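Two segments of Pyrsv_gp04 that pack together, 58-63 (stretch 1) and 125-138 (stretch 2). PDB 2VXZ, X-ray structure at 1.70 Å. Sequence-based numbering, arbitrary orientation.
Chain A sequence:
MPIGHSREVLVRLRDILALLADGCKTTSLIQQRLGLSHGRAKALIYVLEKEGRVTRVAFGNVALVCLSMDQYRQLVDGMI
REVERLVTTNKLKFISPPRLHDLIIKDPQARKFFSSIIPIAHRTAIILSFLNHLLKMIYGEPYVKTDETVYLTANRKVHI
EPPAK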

# COMPACT_ATOMS: atom_id res chain seq x y z
N ALA A 58 7.21 -3.43 -6.53
CA ALA A 58 6.44 -4.60 -6.17
C ALA A 58 6.30 -4.65 -4.66
O ALA A 58 7.27 -4.48 -3.93
CB ALA A 58 7.12 -5.87 -6.68
N PHE A 59 5.07 -4.83 -4.20
CA PHE A 59 4.78 -4.91 -2.78
C PHE A 59 3.87 -6.10 -2.57
O PHE A 59 2.66 -5.96 -2.38
CB PHE A 59 4.16 -3.60 -2.28
CG PHE A 59 4.22 -3.44 -0.79
CD1 PHE A 59 5.28 -2.76 -0.19
CD2 PHE A 59 3.21 -3.95 0.02
CE1 PHE A 59 5.33 -2.60 1.18
CE2 PHE A 59 3.26 -3.80 1.40
CZ PHE A 59 4.32 -3.12 1.98
N GLY A 60 4.48 -7.27 -2.61
CA GLY A 60 3.74 -8.53 -2.63
C GLY A 60 3.11 -8.69 -4.00
O GLY A 60 3.80 -8.59 -5.01
N ASN A 61 1.80 -8.89 -4.02
CA ASN A 61 1.06 -9.08 -5.27
C ASN A 61 0.47 -7.79 -5.86
O ASN A 61 -0.09 -7.82 -6.95
CB ASN A 61 -0.06 -10.11 -5.05
CG ASN A 61 0.46 -11.46 -4.57
OD1 ASN A 61 -0.23 -12.17 -3.84
ND2 ASN A 61 1.68 -11.83 -4.98
N VAL A 62 0.59 -6.66 -5.15
CA VAL A 62 0.23 -5.35 -5.70
C VAL A 62 1.50 -4.61 -6.11
O VAL A 62 2.59 -4.93 -5.65
CB VAL A 62 -0.55 -4.45 -4.69
CG1 VAL A 62 -1.57 -5.25 -3.88
CG2 VAL A 62 0.40 -3.71 -3.76
N ALA A 63 1.35 -3.62 -6.97
CA ALA A 63 2.46 -2.75 -7.34
C ALA A 63 2.18 -1.36 -6.79
O ALA A 63 1.08 -0.85 -6.91
CB ALA A 63 2.62 -2.71 -8.85
N ALA A 125 -8.79 -10.85 -0.24
CA ALA A 125 -7.55 -11.61 -0.41
C ALA A 125 -6.39 -10.66 -0.73
O ALA A 125 -5.29 -10.82 -0.22
CB ALA A 125 -7.69 -12.64 -1.52
N ILE A 126 -6.66 -9.69 -1.60
CA ILE A 126 -5.66 -8.72 -2.01
C ILE A 126 -5.12 -7.91 -0.85
O ILE A 126 -3.90 -7.81 -0.70
CB ILE A 126 -6.21 -7.76 -3.09
CG1 ILE A 126 -6.42 -8.53 -4.40
CG2 ILE A 126 -5.26 -6.57 -3.31
CD1 ILE A 126 -7.19 -7.75 -5.45
N ILE A 127 -6.00 -7.33 -0.04
CA ILE A 127 -5.52 -6.52 1.07
C ILE A 127 -4.83 -7.38 2.13
O ILE A 127 -3.87 -6.94 2.76
CB ILE A 127 -6.62 -5.63 1.69
CG1 ILE A 127 -6.01 -4.52 2.57
CG2 ILE A 127 -7.55 -6.45 2.53
CD1 ILE A 127 -5.01 -3.60 1.86
N LEU A 128 -5.30 -8.61 2.34
CA LEU A 128 -4.61 -9.49 3.28
C LEU A 128 -3.17 -9.81 2.83
O LEU A 128 -2.25 -9.83 3.64
CB LEU A 128 -5.40 -10.77 3.51
CG LEU A 128 -6.71 -10.57 4.29
CD1 LEU A 128 -7.52 -11.84 4.34
CD2 LEU A 128 -6.39 -10.07 5.71
N SER A 129 -2.99 -10.04 1.53
CA SER A 129 -1.67 -10.30 0.98
C SER A 129 -0.76 -9.07 1.13
O SER A 129 0.43 -9.20 1.45
CB SER A 129 -1.81 -10.70 -0.50
OG SER A 129 -0.56 -11.04 -1.07
N PHE A 130 -1.33 -7.89 0.90
CA PHE A 130 -0.61 -6.63 1.06
C PHE A 130 -0.15 -6.46 2.51
O PHE A 130 1.01 -6.17 2.78
CB PHE A 130 -1.51 -5.46 0.64
CG PHE A 130 -0.91 -4.10 0.85
CD1 PHE A 130 -0.13 -3.51 -0.14
CD2 PHE A 130 -1.14 -3.39 2.02
CE1 PHE A 130 0.41 -2.25 0.04
CE2 PHE A 130 -0.61 -2.14 2.20
CZ PHE A 130 0.17 -1.56 1.21
N LEU A 131 -1.08 -6.61 3.44
CA LEU A 131 -0.76 -6.46 4.87
C LEU A 131 0.20 -7.57 5.38
O LEU A 131 1.03 -7.34 6.27
CB LEU A 131 -2.04 -6.44 5.69
CG LEU A 131 -2.92 -5.20 5.49
CD1 LEU A 131 -4.21 -5.36 6.24
CD2 LEU A 131 -2.21 -3.93 5.91
N ASN A 132 0.08 -8.77 4.81
CA ASN A 132 1.01 -9.86 5.11
C ASN A 132 2.43 -9.47 4.70
O ASN A 132 3.38 -9.71 5.43
CB ASN A 132 0.61 -11.14 4.38
CG ASN A 132 1.43 -12.32 4.81
OD1 ASN A 132 1.45 -12.67 5.98
ND2 ASN A 132 2.12 -12.97 3.84
N HIS A 133 2.56 -8.87 3.52
CA HIS A 133 3.86 -8.45 3.04
C HIS A 133 4.48 -7.40 3.98
O HIS A 133 5.67 -7.46 4.29
CB HIS A 133 3.74 -7.89 1.62
CG HIS A 133 5.06 -7.60 0.99
ND1 HIS A 133 5.86 -8.58 0.44
CD2 HIS A 133 5.74 -6.44 0.86
CE1 HIS A 133 6.96 -8.02 -0.02
NE2 HIS A 133 6.92 -6.73 0.23
N LEU A 134 3.65 -6.47 4.43
CA LEU A 134 4.06 -5.42 5.36
C LEU A 134 4.51 -6.05 6.68
O LEU A 134 5.55 -5.67 7.25
CB LEU A 134 2.91 -4.44 5.59
CG LEU A 134 3.15 -3.22 6.50
CD1 LEU A 134 4.37 -2.40 6.07
CD2 LEU A 134 1.90 -2.32 6.57
N LEU A 135 3.73 -6.98 7.19
CA LEU A 135 4.08 -7.62 8.47
C LEU A 135 5.40 -8.37 8.35
O LEU A 135 6.23 -8.35 9.26
CB LEU A 135 2.96 -8.55 8.97
CG LEU A 135 1.71 -7.89 9.51
CD1 LEU A 135 0.62 -8.91 9.77
CD2 LEU A 135 1.98 -7.09 10.78
N LYS A 136 5.61 -9.03 7.23
CA LYS A 136 6.84 -9.79 7.04
C LYS A 136 8.05 -8.86 6.97
O LYS A 136 9.16 -9.22 7.41
CB LYS A 136 6.70 -10.63 5.77
CG LYS A 136 7.49 -11.90 5.74
CD LYS A 136 7.07 -12.72 4.54
CE LYS A 136 6.76 -14.15 4.93
NZ LYS A 136 6.47 -14.99 3.74
N MSE A 137 7.86 -7.67 6.42
CA MSE A 137 8.94 -6.67 6.36
C MSE A 137 9.34 -6.17 7.74
O MSE A 137 10.51 -5.85 7.96
CB MSE A 137 8.53 -5.47 5.52
CG MSE A 137 8.43 -5.78 4.06
SE MSE A 137 7.80 -4.22 3.09
CE MSE A 137 8.67 -2.87 4.10
N ILE A 138 8.37 -6.11 8.66
CA ILE A 138 8.59 -5.58 9.99
C ILE A 138 9.13 -6.64 10.97
O ILE A 138 10.04 -6.36 11.76
CB ILE A 138 7.30 -4.97 10.57
CG1 ILE A 138 6.77 -3.85 9.67
CG2 ILE A 138 7.55 -4.47 11.98
CD1 ILE A 138 5.35 -3.41 10.01
O HOH W 1 0.58 -8.05 -1.72

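The most unusual feature is the cluster of groups around one ring, that of Phe59. Two aromatic rings and a selenium atom meet it. His133 points its edge at a face of Phe59, with ring centroids 4.6 Å apart and planes at 65°. The Phe130 ring lies obliquely, with Phe130 CE1 3.3 Å from Phe59 CD2. The SE atom of Met137, a selenomethionine, comes within 3.5 Å of Phe59 CE1. Leu134 adds an apolar contact, with Leu134 CB 4.1 Å from Phe59 CZ.

Phe59 is buried, and the helix covers more of it than of any other residue in the hairpin stretch. Its CA-to-CB bond points sideways, but with chi1 in t the ring reaches the helix. A large flat side chain suits this place, since it can touch residues on successive turns at once.

A type II' turn runs from Phe59 to Val62. Phe59 N donates a hydrogen bond to Val62 O (2.9 Å), pairing the two strand ends. Gly60 lies at the turn's second position with phi of 73°, which favours glycine. Gly60 CA sits 4.1 Å from the centroid of the His133 ring, over the face, as a CH-pi contact. A CB on Gly60 would point toward the helix, only 3.4 Å from His133 CB, so the bare backbone allows the close approach.

Val62 points toward the helix. Val62 CG2 lies 3.7 Å from Phe130 CD1, at the ring edge, and Val62 CG1 lies 4.0 Å from Ile126 CG2.

Ser129 OG can donate a hydrogen bond to Asn61 OD1 (3.0 Å), though another acceptor is within reach of its proton. The short hydroxyl side chain of Ser129 points toward the turn, and the amide side chain of Asn61 is long enough to meet it. Water 1 links the turn to the helix: it donates to Phe59 O (3.0 Å), accepts from Asn61 N (2.7 Å) and hydrogen-bonds Ser129 OG (3.3 Å). In all, 446 Å² is buried, and most contacts are apolar or aromatic.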